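Long-range contact in uncharacterized protein (Bacteroides uniformis, PDB 4JPQ), which is of unknown function but probably binds carbohydrate: residues 85-96 / 179-190. Numbering follows the deposited sequence.
Sequences WEDACVEFFVSP and MKGNFYKCGDKL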
loop_
_atom_site.group_PDB
_atom_site.type_symbol
_atom_site.label_atom_id
_atom_site.label_comp_id
_atom_site.label_asym_id
_atom_site.label_seq_id
_atom_site.Cartn_x
_atom_site.Cartn_y
_atom_site.Cartn_z
ATOM N N TRP A 85 6.382 -2.524 -9.262
ATOM C CA TRP A 85 6.959 -1.184 -9.024
ATOM C C TRP A 85 7.268 -0.421 -10.334
ATOM O O TRP A 85 7.385 0.816 -10.320
ATOM C CB TRP A 85 8.215 -1.265 -8.128
ATOM C CG TRP A 85 9.307 -2.063 -8.747
ATOM C CD1 TRP A 85 10.256 -1.609 -9.595
ATOM C CD2 TRP A 85 9.520 -3.469 -8.620
ATOM N NE1 TRP A 85 11.059 -2.641 -10.020
ATOM C CE2 TRP A 85 10.637 -3.797 -9.424
ATOM C CE3 TRP A 85 8.871 -4.493 -7.909
ATOM C CZ2 TRP A 85 11.135 -5.108 -9.530
ATOM C CZ3 TRP A 85 9.362 -5.798 -8.007
ATOM C CH2 TRP A 85 10.488 -6.094 -8.814
ATOM N N GLU A 86 7.437 -1.161 -11.434
ATOM C CA GLU A 86 7.668 -0.565 -12.769
ATOM C C GLU A 86 6.405 -0.013 -13.399
ATOM O O GLU A 86 6.468 0.941 -14.186
ATOM C CB GLU A 86 8.271 -1.587 -13.711
ATOM C CG GLU A 86 9.616 -2.116 -13.249
ATOM C CD GLU A 86 10.200 -3.119 -14.194
ATOM O OE1 GLU A 86 9.454 -3.716 -15.005
ATOM O OE2 GLU A 86 11.419 -3.305 -14.111
ATOM N N ASP A 87 5.281 -0.652 -13.079
ATOM C CA ASP A 87 3.945 -0.253 -13.512
ATOM C C ASP A 87 3.472 0.874 -12.573
ATOM O O ASP A 87 4.162 1.192 -11.601
ATOM C CB ASP A 87 2.988 -1.461 -13.406
ATOM C CG ASP A 87 3.381 -2.610 -14.311
ATOM O OD1 ASP A 87 3.776 -2.356 -15.467
ATOM O OD2 ASP A 87 3.244 -3.786 -13.905
ATOM N N ALA A 88 2.329 1.501 -12.889
ATOM C CA ALA A 88 1.712 2.519 -12.004
ATOM C C ALA A 88 1.324 1.733 -10.770
ATOM O O ALA A 88 0.487 0.826 -10.848
ATOM C CB ALA A 88 0.491 3.164 -12.636
ATOM N N CYS A 89 1.941 2.076 -9.644
ATOM C CA CYS A 89 1.864 1.264 -8.446
ATOM C C CYS A 89 1.721 2.043 -7.159
ATOM O O CYS A 89 2.401 3.050 -6.977
ATOM C CB CYS A 89 3.169 0.466 -8.419
ATOM S SG CYS A 89 3.449 -0.658 -7.049
ATOM N N VAL A 90 0.861 1.532 -6.268
ATOM C CA VAL A 90 0.681 2.054 -4.904
ATOM C C VAL A 90 1.188 0.965 -3.960
ATOM O O VAL A 90 1.073 -0.240 -4.265
ATOM C CB VAL A 90 -0.754 2.446 -4.547
ATOM C CG1 VAL A 90 -1.172 3.653 -5.375
ATOM C CG2 VAL A 90 -1.741 1.289 -4.697
ATOM N N GLU A 91 1.763 1.397 -2.835
ATOM C CA GLU A 91 2.428 0.494 -1.904
ATOM C C GLU A 91 2.096 0.799 -0.439
ATOM O O GLU A 91 1.800 1.941 -0.088
ATOM C CB GLU A 91 3.952 0.570 -2.113
ATOM C CG GLU A 91 4.431 0.409 -3.564
ATOM C CD GLU A 91 5.940 0.466 -3.756
ATOM O OE1 GLU A 91 6.679 0.725 -2.796
ATOM O OE2 GLU A 91 6.396 0.270 -4.896
ATOM N N PHE A 92 2.146 -0.254 0.382
ATOM C CA PHE A 92 1.944 -0.207 1.832
ATOM C C PHE A 92 3.034 -1.061 2.478
ATOM O O PHE A 92 3.125 -2.252 2.194
ATOM C CB PHE A 92 0.563 -0.762 2.201
ATOM C CG PHE A 92 0.315 -0.893 3.696
ATOM C CD1 PHE A 92 0.538 0.183 4.559
ATOM C CD2 PHE A 92 -0.203 -2.077 4.237
ATOM C CE1 PHE A 92 0.280 0.077 5.926
ATOM C CE2 PHE A 92 -0.472 -2.186 5.598
ATOM C CZ PHE A 92 -0.227 -1.107 6.442
ATOM N N PHE A 93 3.863 -0.439 3.307
ATOM C CA PHE A 93 4.957 -1.115 4.022
ATOM C C PHE A 93 4.595 -1.042 5.500
ATOM O O PHE A 93 4.168 0.016 5.956
ATOM C CB PHE A 93 6.295 -0.402 3.810
ATOM C CG PHE A 93 6.989 -0.707 2.494
ATOM C CD1 PHE A 93 6.320 -0.632 1.267
ATOM C CD2 PHE A 93 8.358 -0.983 2.477
ATOM C CE1 PHE A 93 6.992 -0.883 0.068
ATOM C CE2 PHE A 93 9.028 -1.229 1.285
ATOM C CZ PHE A 93 8.344 -1.186 0.078
ATOM N N VAL A 94 4.790 -2.133 6.248
ATOM C CA VAL A 94 4.385 -2.176 7.666
ATOM C C VAL A 94 5.117 -3.246 8.501
ATOM O O VAL A 94 5.327 -4.359 8.021
ATOM C CB VAL A 94 2.838 -2.362 7.759
ATOM C CG1 VAL A 94 2.382 -3.693 7.163
ATOM C CG2 VAL A 94 2.329 -2.225 9.183
ATOM N N SER A 95 5.490 -2.882 9.735
ATOM C CA SER A 95 6.124 -3.770 10.730
ATOM C C SER A 95 5.065 -3.881 11.835
ATOM O O SER A 95 4.749 -2.877 12.484
ATOM C CB SER A 95 7.433 -3.177 11.282
ATOM O OG SER A 95 7.948 -3.930 12.375
ATOM N N PRO A 96 4.544 -5.088 12.093
ATOM C CA PRO A 96 3.420 -5.194 13.011
ATOM C C PRO A 96 3.674 -5.488 14.495
ATOM O O PRO A 96 2.707 -5.384 15.268
ATOM C CB PRO A 96 2.662 -6.364 12.401
ATOM C CG PRO A 96 3.772 -7.289 12.004
ATOM C CD PRO A 96 4.968 -6.435 11.674
HETATM N N MSE A 179 1.268 -0.150 15.225
HETATM C CA MSE A 179 2.216 -0.629 14.213
HETATM C C MSE A 179 2.916 0.547 13.601
HETATM O O MSE A 179 2.500 1.695 13.780
HETATM C CB MSE A 179 1.513 -1.386 13.094
HETATM C CG MSE A 179 0.749 -2.586 13.635
HETATM SE SE MSE A 179 0.199 -3.755 12.136
HETATM C CE MSE A 179 -0.835 -5.034 13.208
ATOM N N LYS A 180 4.000 0.255 12.883
ATOM C CA LYS A 180 4.778 1.257 12.173
ATOM C C LYS A 180 4.762 0.944 10.669
ATOM O O LYS A 180 4.908 -0.205 10.270
ATOM C CB LYS A 180 6.200 1.332 12.735
ATOM C CG LYS A 180 6.212 1.637 14.237
ATOM C CD LYS A 180 7.399 2.474 14.670
ATOM C CE LYS A 180 7.217 3.938 14.280
ATOM N NZ LYS A 180 8.458 4.723 14.505
ATOM N N GLY A 181 4.560 1.964 9.845
ATOM C CA GLY A 181 4.521 1.767 8.404
ATOM C C GLY A 181 4.584 3.031 7.579
ATOM O O GLY A 181 4.769 4.132 8.108
ATOM N N ASN A 182 4.456 2.861 6.266
ATOM C CA ASN A 182 4.448 3.990 5.336
ATOM C C ASN A 182 3.678 3.603 4.072
ATOM O O ASN A 182 3.420 2.401 3.828
ATOM C CB ASN A 182 5.897 4.417 5.019
ATOM C CG ASN A 182 6.040 5.902 4.681
ATOM O OD1 ASN A 182 5.083 6.581 4.308
ATOM N ND2 ASN A 182 7.267 6.406 4.805
ATOM N N PHE A 183 3.307 4.621 3.294
ATOM C CA PHE A 183 2.528 4.438 2.065
ATOM C C PHE A 183 3.249 5.131 0.926
ATOM O O PHE A 183 3.780 6.224 1.122
ATOM C CB PHE A 183 1.117 5.000 2.241
ATOM C CG PHE A 183 0.440 4.535 3.504
ATOM C CD1 PHE A 183 0.685 5.184 4.713
ATOM C CD2 PHE A 183 -0.422 3.432 3.498
ATOM C CE1 PHE A 183 0.086 4.749 5.886
ATOM C CE2 PHE A 183 -1.031 3.004 4.672
ATOM C CZ PHE A 183 -0.773 3.657 5.869
ATOM N N TYR A 184 3.302 4.479 -0.243
ATOM C CA TYR A 184 4.019 5.029 -1.391
ATOM C C TYR A 184 3.293 4.910 -2.729
ATOM O O TYR A 184 2.435 4.045 -2.919
ATOM C CB TYR A 184 5.383 4.344 -1.577
ATOM C CG TYR A 184 6.241 4.138 -0.355
ATOM C CD1 TYR A 184 6.737 5.221 0.358
ATOM C CD2 TYR A 184 6.623 2.850 0.053
ATOM C CE1 TYR A 184 7.558 5.041 1.475
ATOM C CE2 TYR A 184 7.437 2.656 1.166
ATOM C CZ TYR A 184 7.921 3.747 1.867
ATOM O OH TYR A 184 8.720 3.541 2.964
ATOM N N LYS A 185 3.717 5.780 -3.650
ATOM C CA LYS A 185 3.295 5.806 -5.051
ATOM C C LYS A 185 4.556 5.867 -5.920
ATOM O O LYS A 185 5.507 6.595 -5.592
ATOM C CB LYS A 185 2.480 7.044 -5.333
ATOM C CG LYS A 185 2.077 7.253 -6.784
ATOM C CD LYS A 185 1.013 6.277 -7.257
ATOM C CE LYS A 185 0.687 6.446 -8.744
ATOM N NZ LYS A 185 1.680 5.881 -9.701
ATOM N N CYS A 186 4.546 5.130 -7.032
ATOM C CA CYS A 186 5.669 5.116 -7.966
ATOM C C CYS A 186 5.285 4.502 -9.307
ATOM O O CYS A 186 4.136 4.120 -9.507
ATOM C CB CYS A 186 6.860 4.336 -7.362
ATOM S SG CYS A 186 6.535 2.578 -7.179
ATOM N N GLY A 187 6.264 4.434 -10.217
ATOM C CA GLY A 187 6.114 3.800 -11.523
ATOM C C GLY A 187 7.410 3.936 -12.292
ATOM O O GLY A 187 7.555 4.857 -13.080
ATOM N N ASP A 188 8.366 3.049 -11.995
ATOM C CA ASP A 188 9.723 3.120 -12.550
ATOM C C ASP A 188 9.777 3.200 -14.073
ATOM O O ASP A 188 10.576 3.968 -14.588
ATOM C CB ASP A 188 10.637 1.975 -12.030
ATOM C CG ASP A 188 10.963 2.079 -10.515
ATOM O OD1 ASP A 188 10.272 2.797 -9.762
ATOM O OD2 ASP A 188 11.922 1.407 -10.076
ATOM N N LYS A 189 8.925 2.446 -14.772
ATOM C CA LYS A 189 8.909 2.426 -16.257
ATOM C C LYS A 189 7.815 3.285 -16.931
ATOM O O LYS A 189 7.552 3.155 -18.139
ATOM C CB LYS A 189 8.926 0.978 -16.782
ATOM C CG LYS A 189 10.298 0.302 -16.658
ATOM C CD LYS A 189 10.438 -0.928 -17.552
ATOM C CE LYS A 189 11.892 -1.339 -17.739
ATOM N NZ LYS A 189 12.022 -2.341 -18.838
ATOM N N LEU A 190 7.196 4.179 -16.158
ATOM C CA LEU A 190 6.215 5.140 -16.694
ATOM C C LEU A 190 6.967 6.238 -17.433
ATOM O O LEU A 190 8.161 6.391 -17.255
ATOM C CB LEU A 190 5.373 5.781 -15.571
ATOM C CG LEU A 190 4.398 4.893 -14.803
ATOM C CD1 LEU A 190 3.737 5.691 -13.701
ATOM C CD2 LEU A 190 3.325 4.302 -15.708
#
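F93 and Y184 meet edge to face. The Y184 edge points at the F93 ring, with planes 75° apart and Y184 CE2 3.5 Å from F93 CD1. F208 stacks on Y184. F93 and Y184 share a sheet face with E91 and C186. On the other face, the F92 and F183 rings are nearly parallel but offset, with little overlap, planes 19° apart and centroids 5.1 Å apart; F53 stacks on F183. The strands 89-95 and 179-186 run antiparallel, joined by eight backbone hydrogen bonds from C89/C186 to S95/K180. Two more bonds, D188 N to W85 O and K189 N to E86 O, carry the contact past the strands, joining the turn at D188 and K189 to the 3-10 segment at W85 and E86. Such pairing is consistent with the beta-sandwich of this family.

K185 leaves the strand on the V90 and F92 face. CB carries CG anti to the backbone N, and a bend at chi2 folds the chain back toward strand 89-95. CD lies 3.5 Å from C89 O and 3.9 Å from V90 CG1. CE continues past the same carbonyl. A second bend, at chi4 (77°), turns NZ onto C186 O at 3.0 Å. C89 N reaches C186 O from the opposite face of the carbonyl plane. NZ also forms a salt bridge with E70 and a hydrogen bond with H194. The buried amine is therefore gripped by three groups, and E70 probably favours its charged form.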